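Local coordinates for mutual gliding-motility protein MglA (PDB 6H17), which binds and hydrolyses GTP as a small GTPase, acting as the intracellular switch that coordinates both gliding motilities and sets the direction and speed of movement, at residues M110-M114 and M154-L158; G95-V99 and K133-V137; K14-Y18 and R89-G95. The contacts are given in a common frame with arbitrary orientation. Where two conformers were deposited one is given. Residue numbers count along the deposited sequence, not the author numbering.

Contact 1: M110-M114 and M154-L158; sequences MEANM and MRKAL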
loop_
_atom_site.group_PDB
_atom_site.type_symbol
_atom_site.label_atom_id
_atom_site.label_comp_id
_atom_site.label_asym_id
_atom_site.label_seq_id
_atom_site.Cartn_x
_atom_site.Cartn_y
_atom_site.Cartn_z
ATOM N N MET A 110 13.457 -5.823 -11.597
ATOM C CA MET A 110 13.123 -4.487 -12.081
ATOM C C MET A 110 12.031 -4.524 -13.135
ATOM O O MET A 110 11.140 -3.671 -13.128
ATOM C CB MET A 110 14.361 -3.751 -12.601
ATOM C CG MET A 110 14.040 -2.331 -13.111
ATOM S SD MET A 110 13.231 -1.269 -11.874
ATOM C CE MET A 110 14.634 -0.711 -10.909
ATOM N N GLU A 111 12.079 -5.474 -14.072
ATOM C CA GLU A 111 11.023 -5.527 -15.076
ATOM C C GLU A 111 9.680 -5.761 -14.408
ATOM O O GLU A 111 8.677 -5.169 -14.803
ATOM C CB GLU A 111 11.293 -6.611 -16.117
ATOM C CG GLU A 111 12.236 -6.173 -17.228
ATOM C CD GLU A 111 12.003 -6.932 -18.527
ATOM O OE1 GLU A 111 10.966 -7.622 -18.642
ATOM O OE2 GLU A 111 12.857 -6.844 -19.434
ATOM N N ALA A 112 9.644 -6.653 -13.411
ATOM C CA ALA A 112 8.405 -6.933 -12.707
ATOM C C ALA A 112 7.912 -5.699 -11.964
ATOM O O ALA A 112 6.708 -5.432 -11.939
ATOM C CB ALA A 112 8.589 -8.122 -11.766
ATOM N N ASN A 113 8.830 -4.922 -11.368
ATOM C CA ASN A 113 8.446 -3.655 -10.754
ATOM C C ASN A 113 7.778 -2.745 -11.770
ATOM O O ASN A 113 6.724 -2.167 -11.509
ATOM C CB ASN A 113 9.662 -2.908 -10.211
ATOM C CG ASN A 113 10.245 -3.519 -8.958
ATOM O OD1 ASN A 113 9.528 -4.091 -8.130
ATOM N ND2 ASN A 113 11.547 -3.343 -8.777
ATOM N N MET A 114 8.383 -2.608 -12.954
ATOM C CA MET A 114 7.832 -1.689 -13.945
ATOM C C MET A 114 6.491 -2.171 -14.468
ATOM O O MET A 114 5.579 -1.362 -14.676
ATOM C CB MET A 114 8.818 -1.536 -15.089
ATOM C CG MET A 114 10.063 -0.815 -14.687
ATOM S SD MET A 114 11.268 -0.856 -16.010
ATOM C CE MET A 114 12.316 0.478 -15.467
ATOM N N MET A 154 16.816 3.239 -8.527
ATOM C CA MET A 154 15.403 2.958 -8.278
ATOM C C MET A 154 14.552 4.194 -8.534
ATOM O O MET A 154 13.486 4.110 -9.163
ATOM C CB MET A 154 15.201 2.507 -6.833
ATOM C CG MET A 154 15.780 1.137 -6.504
ATOM S SD MET A 154 14.987 -0.299 -7.283
ATOM C CE MET A 154 13.499 -0.431 -6.345
ATOM N N ARG A 155 15.021 5.355 -8.066
ATOM C CA ARG A 155 14.286 6.598 -8.248
ATOM C C ARG A 155 14.189 6.946 -9.724
ATOM O O ARG A 155 13.118 7.314 -10.221
ATOM C CB ARG A 155 15.008 7.708 -7.481
ATOM C CG ARG A 155 14.362 9.079 -7.635
ATOM C CD ARG A 155 15.178 10.161 -6.921
ATOM N NE ARG A 155 15.547 9.749 -5.565
ATOM C CZ ARG A 155 16.794 9.585 -5.123
ATOM N NH1 ARG A 155 17.841 9.818 -5.907
ATOM N NH2 ARG A 155 16.991 9.202 -3.871
ATOM N N LYS A 156 15.293 6.822 -10.451
ATOM C CA LYS A 156 15.250 7.146 -11.867
ATOM C C LYS A 156 14.363 6.184 -12.640
ATOM O O LYS A 156 13.727 6.586 -13.621
ATOM C CB LYS A 156 16.667 7.174 -12.440
ATOM C CG LYS A 156 17.499 8.345 -11.930
ATOM C CD LYS A 156 18.922 8.287 -12.442
ATOM C CE LYS A 156 19.723 9.486 -11.962
ATOM N NZ LYS A 156 21.155 9.359 -12.343
ATOM N N ALA A 157 14.296 4.921 -12.224
ATOM C CA ALA A 157 13.486 3.953 -12.945
ATOM C C ALA A 157 12.005 4.044 -12.600
ATOM O O ALA A 157 11.162 3.786 -13.459
ATOM C CB ALA A 157 13.972 2.542 -12.630
ATOM N N LEU A 158 11.657 4.361 -11.342
ATOM C CA LEU A 158 10.305 4.152 -10.844
ATOM C C LEU A 158 9.642 5.382 -10.246
ATOM O O LEU A 158 8.457 5.296 -9.904
ATOM C CB LEU A 158 10.291 3.046 -9.772
ATOM C CG LEU A 158 10.768 1.675 -10.232
ATOM C CD1 LEU A 158 10.971 0.757 -9.028
ATOM C CD2 LEU A 158 9.830 1.033 -11.236
#
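Two short helical pieces face each other here at a generous distance: their axes come no closer than 11.2 Å and their N-to-C directions differ by 43°. Backbones this far apart cannot touch, so the gap is filled by long, flexible side chains, three of them methionines. The main bump is the end of Met110, whose CE methyl drops into a hollow bordered by Met154 SD and Ala157 CB, 3.7 Å from each. Ala157 points its CB toward the other helix, but a single methyl stops short of the partner backbone. Both Met110 and Met114 start off sideways and bring their tips across to meet it, with Met114 CE lying 3.9 Å from Ala157 CB; the small residue thus presses between two methionine ends. The next residue, Leu158, is the knob from the other side. Its CD2 rests across the two methionines, 4.2 Å from Met110 SD and 3.9 Å from Met114 CG, while its CD1 lies 4.1 Å from Asn113 CB. No hydrogen bond spans the two segments; shape and van der Waals contact do the work, and the amide of Asn113 spends its ND2 on the backbone oxygen of Asp104. Met154 also lies beside Arg143, in the Asn141-Asp144 stretch that matches the guanine-recognising NKxD motif of small GTPases. Below, Asn113, Met154 and Leu158 all rest on Ala103 of strand 98-104, and Met154 and Leu158 reach Tyr140 and Ile138 of strand 136-141, so helices 110-125 and 151-158 lie side by side over these two neighbouring strands.

Contact 2: G95-V99 and K133-V137; sequences GVDGV and KIPYV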
loop_
_atom_site.group_PDB
_atom_site.type_symbol
_atom_site.label_atom_id
_atom_site.label_comp_id
_atom_site.label_asym_id
_atom_site.label_seq_id
_atom_site.Cartn_x
_atom_site.Cartn_y
_atom_site.Cartn_z
ATOM N N GLY A 95 -12.444 1.807 -4.477
ATOM C CA GLY A 95 -12.590 2.667 -3.317
ATOM C C GLY A 95 -11.302 3.073 -2.641
ATOM O O GLY A 95 -11.345 3.607 -1.530
ATOM N N VAL A 96 -10.147 2.836 -3.259
ATOM C CA VAL A 96 -8.883 3.147 -2.598
ATOM C C VAL A 96 -8.755 4.647 -2.364
ATOM O O VAL A 96 -9.127 5.468 -3.215
ATOM C CB VAL A 96 -7.707 2.590 -3.419
ATOM C CG1 VAL A 96 -7.647 3.245 -4.810
ATOM C CG2 VAL A 96 -6.389 2.794 -2.672
ATOM N N ASP A 97 -8.202 5.008 -1.206
ATOM C CA ASP A 97 -7.888 6.394 -0.868
ATOM C C ASP A 97 -6.409 6.716 -0.942
ATOM O O ASP A 97 -6.056 7.880 -1.163
ATOM C CB ASP A 97 -8.404 6.725 0.534
ATOM C CG ASP A 97 -9.891 6.565 0.629
ATOM O OD1 ASP A 97 -10.603 7.217 -0.165
ATOM O OD2 ASP A 97 -10.364 5.746 1.432
ATOM N N GLY A 98 -5.541 5.746 -0.735
ATOM C CA GLY A 98 -4.112 5.969 -0.902
ATOM C C GLY A 98 -3.438 4.670 -1.264
ATOM O O GLY A 98 -3.919 3.589 -0.908
ATOM N N VAL A 99 -2.312 4.776 -1.963
ATOM C CA VAL A 99 -1.575 3.607 -2.425
ATOM C C VAL A 99 -0.125 3.677 -1.979
ATOM O O VAL A 99 0.508 4.740 -2.005
ATOM C CB VAL A 99 -1.640 3.477 -3.958
ATOM C CG1 VAL A 99 -0.726 2.372 -4.458
ATOM C CG2 VAL A 99 -3.059 3.216 -4.416
ATOM N N LYS A 133 -2.813 11.873 -9.155
ATOM C CA LYS A 133 -3.529 12.722 -8.217
ATOM C C LYS A 133 -3.712 12.110 -6.840
ATOM O O LYS A 133 -3.807 12.844 -5.855
ATOM C CB LYS A 133 -4.916 13.038 -8.782
ATOM C CG LYS A 133 -4.878 13.823 -10.073
ATOM C CD LYS A 133 -6.271 14.306 -10.427
ATOM C CE LYS A 133 -6.685 13.893 -11.827
ATOM N NZ LYS A 133 -6.701 15.060 -12.750
ATOM N N ILE A 134 -3.756 10.788 -6.748
ATOM C CA ILE A 134 -4.117 10.088 -5.518
ATOM C C ILE A 134 -2.956 10.134 -4.528
ATOM O O ILE A 134 -1.784 10.154 -4.935
ATOM C CB ILE A 134 -4.546 8.648 -5.858
ATOM C CG1 ILE A 134 -5.309 7.983 -4.714
ATOM C CG2 ILE A 134 -3.351 7.814 -6.222
ATOM C CD1 ILE A 134 -5.812 6.582 -5.063
ATOM N N PRO A 135 -3.224 10.161 -3.225
ATOM C CA PRO A 135 -2.150 9.935 -2.245
ATOM C C PRO A 135 -1.374 8.669 -2.571
ATOM O O PRO A 135 -1.955 7.587 -2.722
ATOM C CB PRO A 135 -2.915 9.808 -0.929
ATOM C CG PRO A 135 -4.087 10.745 -1.145
ATOM C CD PRO A 135 -4.503 10.493 -2.557
ATOM N N TYR A 136 -0.049 8.802 -2.681
ATOM C CA TYR A 136 0.780 7.747 -3.258
ATOM C C TYR A 136 2.204 7.888 -2.755
ATOM O O TYR A 136 2.801 8.962 -2.844
ATOM C CB TYR A 136 0.717 7.846 -4.790
ATOM C CG TYR A 136 1.733 7.009 -5.528
ATOM C CD1 TYR A 136 1.980 5.709 -5.156
ATOM C CD2 TYR A 136 2.445 7.528 -6.604
ATOM C CE1 TYR A 136 2.923 4.937 -5.803
ATOM C CE2 TYR A 136 3.391 6.756 -7.277
ATOM C CZ TYR A 136 3.618 5.462 -6.857
ATOM O OH TYR A 136 4.547 4.647 -7.476
ATOM N N VAL A 137 2.743 6.798 -2.228
ATOM C CA VAL A 137 4.111 6.720 -1.722
ATOM C C VAL A 137 4.740 5.473 -2.303
ATOM O O VAL A 137 4.065 4.451 -2.475
ATOM C CB VAL A 137 4.126 6.669 -0.184
ATOM C CG1 VAL A 137 5.531 6.443 0.372
ATOM C CG2 VAL A 137 3.490 7.946 0.394
#
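Strands 98-104 and 136-141 begin their parallel pairing at this point, and the key residue is Val99. Its N donates to Pro135 O at 2.9 Å and its O accepts from Val137 N at 3.0 Å, so it bonds to the residues before and after its bridge partner Tyr136, the usual parallel pattern. Val99 is t, which sends CG1 to 4.4 Å from Tyr136 CD1 and CG2 to 4.4 Å from Ile134 CD1. Ile134 is t at both chi angles; its CB points toward 95-99, and the extended form lets CD1 reach Val96 CG1, the methyl that the p rotamer of Val96 presents, at 3.8 Å. Tyr136 is t at chi1, on the same face of the sheet as Val99, and Val99 O lies near the plane of its ring, at the edge. On that face helix 110-125 covers the pair, with Leu120 on Val99 and Leu117 on Tyr136. Asp97 turns its CB away and its carboxylate binds Ser2 N and Lys14 N instead. Gly98 has no side chain, and its CA can lie 3.3 Å from Pro135 O in a CA-H...O contact; Tyr136 CA makes a similar one to Val99 O, also 3.3 Å. Pro135 has no amide hydrogen to give, yet its carbonyl still starts the ladder that Val137 and Phe101 continue. Asp97 O packs on apolar carbon, 3.3 Å from Pro135 CD and 3.6 Å from Ile134 CG1. The two main-chain hydrogen bonds thus set the register of this beta-alpha-beta unit, while the side chains add apolar packing and no polar pairing.

Contact 3: K14-Y18 and R89-G95; sequences KIVYY and RKLILKG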
loop_
_atom_site.group_PDB
_atom_site.type_symbol
_atom_site.label_atom_id
_atom_site.label_comp_id
_atom_site.label_asym_id
_atom_site.label_seq_id
_atom_site.Cartn_x
_atom_site.Cartn_y
_atom_site.Cartn_z
ATOM N N LYS A 14 -9.235 3.668 2.947
ATOM C CA LYS A 14 -8.632 2.449 2.422
ATOM C C LYS A 14 -7.264 2.737 1.838
ATOM O O LYS A 14 -7.114 3.612 0.977
ATOM C CB LYS A 14 -9.548 1.892 1.343
ATOM C CG LYS A 14 -9.080 0.624 0.695
ATOM C CD LYS A 14 -10.168 0.094 -0.227
ATOM C CE LYS A 14 -9.920 -1.330 -0.620
ATOM N NZ LYS A 14 -11.028 -1.873 -1.455
ATOM N N ILE A 15 -6.264 1.990 2.301
ATOM C CA ILE A 15 -4.904 2.046 1.769
ATOM C C ILE A 15 -4.600 0.701 1.130
ATOM O O ILE A 15 -4.800 -0.338 1.771
ATOM C CB ILE A 15 -3.869 2.306 2.877
ATOM C CG1 ILE A 15 -4.159 3.592 3.642
ATOM C CG2 ILE A 15 -2.442 2.277 2.298
ATOM C CD1 ILE A 15 -4.266 4.760 2.827
ATOM N N VAL A 16 -4.117 0.708 -0.115
ATOM C CA VAL A 16 -3.743 -0.525 -0.807
ATOM C C VAL A 16 -2.230 -0.547 -1.017
ATOM O O VAL A 16 -1.659 0.390 -1.592
ATOM C CB VAL A 16 -4.493 -0.687 -2.144
ATOM C CG1 VAL A 16 -3.988 -1.923 -2.886
ATOM C CG2 VAL A 16 -5.988 -0.781 -1.884
ATOM N N TYR A 17 -1.595 -1.637 -0.575
ATOM C CA TYR A 17 -0.199 -1.952 -0.868
ATOM C C TYR A 17 -0.161 -2.774 -2.149
ATOM O O TYR A 17 -0.778 -3.853 -2.230
ATOM C CB TYR A 17 0.405 -2.712 0.315
ATOM C CG TYR A 17 0.815 -1.828 1.476
ATOM C CD1 TYR A 17 2.137 -1.652 1.808
ATOM C CD2 TYR A 17 -0.136 -1.162 2.247
ATOM C CE1 TYR A 17 2.523 -0.847 2.860
ATOM C CE2 TYR A 17 0.245 -0.362 3.301
ATOM C CZ TYR A 17 1.573 -0.202 3.594
ATOM O OH TYR A 17 1.910 0.627 4.644
ATOM N N TYR A 18 0.576 -2.273 -3.129
ATOM C CA TYR A 18 0.635 -2.829 -4.472
ATOM C C TYR A 18 2.080 -3.152 -4.798
ATOM O O TYR A 18 2.996 -2.664 -4.133
ATOM C CB TYR A 18 0.121 -1.779 -5.467
ATOM C CG TYR A 18 -0.646 -2.266 -6.670
ATOM C CD1 TYR A 18 -2.001 -2.491 -6.599
ATOM C CD2 TYR A 18 -0.021 -2.444 -7.884
ATOM C CE1 TYR A 18 -2.712 -2.896 -7.690
ATOM C CE2 TYR A 18 -0.722 -2.860 -9.005
ATOM C CZ TYR A 18 -2.081 -3.085 -8.892
ATOM O OH TYR A 18 -2.851 -3.461 -9.975
ATOM N N ARG A 89 -6.553 -7.941 -8.136
ATOM C CA ARG A 89 -6.043 -6.607 -7.871
ATOM C C ARG A 89 -7.105 -5.561 -8.153
ATOM O O ARG A 89 -7.248 -4.591 -7.402
ATOM C CB ARG A 89 -4.801 -6.327 -8.712
ATOM C CG ARG A 89 -3.620 -7.207 -8.347
ATOM C CD ARG A 89 -2.338 -6.758 -9.007
ATOM N NE ARG A 89 -2.249 -7.015 -10.433
ATOM C CZ ARG A 89 -1.859 -8.162 -10.956
ATOM N NH1 ARG A 89 -1.612 -9.195 -10.157
ATOM N NH2 ARG A 89 -1.740 -8.302 -12.269
ATOM N N LYS A 90 -7.859 -5.740 -9.238
ATOM C CA LYS A 90 -8.888 -4.769 -9.589
ATOM C C LYS A 90 -10.003 -4.734 -8.554
ATOM O O LYS A 90 -10.515 -3.660 -8.227
ATOM C CB LYS A 90 -9.411 -5.073 -10.995
ATOM C CG LYS A 90 -8.347 -4.775 -12.040
ATOM C CD LYS A 90 -8.572 -5.471 -13.359
ATOM C CE LYS A 90 -9.766 -4.906 -14.057
ATOM N NZ LYS A 90 -9.565 -3.458 -14.380
ATOM N N LEU A 91 -10.406 -5.890 -8.024
ATOM C CA LEU A 91 -11.419 -5.894 -6.978
ATOM C C LEU A 91 -10.940 -5.111 -5.762
ATOM O O LEU A 91 -11.670 -4.276 -5.208
ATOM C CB LEU A 91 -11.761 -7.330 -6.589
ATOM C CG LEU A 91 -12.477 -8.183 -7.635
ATOM C CD1 LEU A 91 -12.768 -9.578 -7.086
ATOM C CD2 LEU A 91 -13.758 -7.517 -8.101
ATOM N N ILE A 92 -9.699 -5.352 -5.344
ATOM C CA ILE A 92 -9.187 -4.764 -4.110
ATOM C C ILE A 92 -9.000 -3.259 -4.249
ATOM O O ILE A 92 -9.143 -2.515 -3.270
ATOM C CB ILE A 92 -7.897 -5.501 -3.680
ATOM C CG1 ILE A 92 -8.219 -6.970 -3.364
ATOM C CG2 ILE A 92 -7.233 -4.792 -2.495
ATOM C CD1 ILE A 92 -7.021 -7.888 -3.399
ATOM N N LEU A 93 -8.673 -2.777 -5.448
ATOM C CA LEU A 93 -8.430 -1.357 -5.631
ATOM C C LEU A 93 -9.691 -0.513 -5.559
ATOM O O LEU A 93 -9.588 0.715 -5.422
ATOM C CB LEU A 93 -7.744 -1.086 -6.979
ATOM C CG LEU A 93 -6.236 -1.216 -7.048
ATOM C CD1 LEU A 93 -5.806 -1.138 -8.518
ATOM C CD2 LEU A 93 -5.542 -0.150 -6.216
ATOM N N LYS A 94 -10.872 -1.110 -5.648
ATOM C CA LYS A 94 -12.093 -0.308 -5.619
ATOM C C LYS A 94 -12.147 0.514 -4.340
ATOM O O LYS A 94 -11.923 -0.008 -3.250
ATOM C CB LYS A 94 -13.317 -1.219 -5.697
ATOM C CG LYS A 94 -13.523 -1.827 -7.069
ATOM C CD LYS A 94 -14.742 -2.732 -7.103
ATOM C CE LYS A 94 -14.949 -3.307 -8.495
ATOM N NZ LYS A 94 -16.165 -4.164 -8.585
ATOM N N GLY A 95 -12.444 1.807 -4.477
ATOM C CA GLY A 95 -12.590 2.667 -3.317
ATOM C C GLY A 95 -11.302 3.073 -2.641
ATOM O O GLY A 95 -11.345 3.607 -1.530
#
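Start with Lys14, fully extended with every chi near 180°: its NZ donates to both Ile92 O and Lys94 O at 2.7 Å, holding these carbonyls where helix 86-93 gives way to the following turn, and it makes a cation-pi contact with Tyr77. Ile15 points away, onto Phe74. Val16 turns back toward the helix, CG2 4.2 Å from Ile92 CG2 and CG1 4.1 Å from Leu93 CD2. This is a strand of the P-loop GTPase core running nearly antiparallel to the helix, at 154° and 9.9 Å between axes; it leads straight into the predicted GTP-binding loop Gly19-Thr26, while the helix follows the predicted GTP-binding segment Thr78-Gln82, where switch II begins in related small GTPases. Tyr17 faces the other way, against helix 25-35. Tyr18 then crosses over, CE1 3.7 Å from Leu93 CD1 and OH 3.5 Å from Arg89 CD; its hydroxyl hydrogen-bonds to Asn119 and Asn123, and the Arg89 guanidinium binds the Gln82, Val83 and Pro80 carbonyls and Asn119.

How the contacts relate
From the N terminus, strand 10-18 opens contact 3, which closes 71 residues on, at 89-95, enclosing helix 25-35 and strands 45-49, 52-62 and 71-78. Gly95 ends that loop and also begins contact 2. Before contact 2 closes at 133-137, the chain enters helix 110-125 and opens contact 1, which closes later still at 154-158; contacts 1 and 2 therefore cross. Contacts 2 and 3 touch, Gly98 O lying 3.0 Å from Val16 N, because strands 10-18 and 98-104 are sheet neighbours. Contact 1 stands apart, centred about 19 Å from the centre of contact 2, and joins two helices over the continuation of the strands paired there.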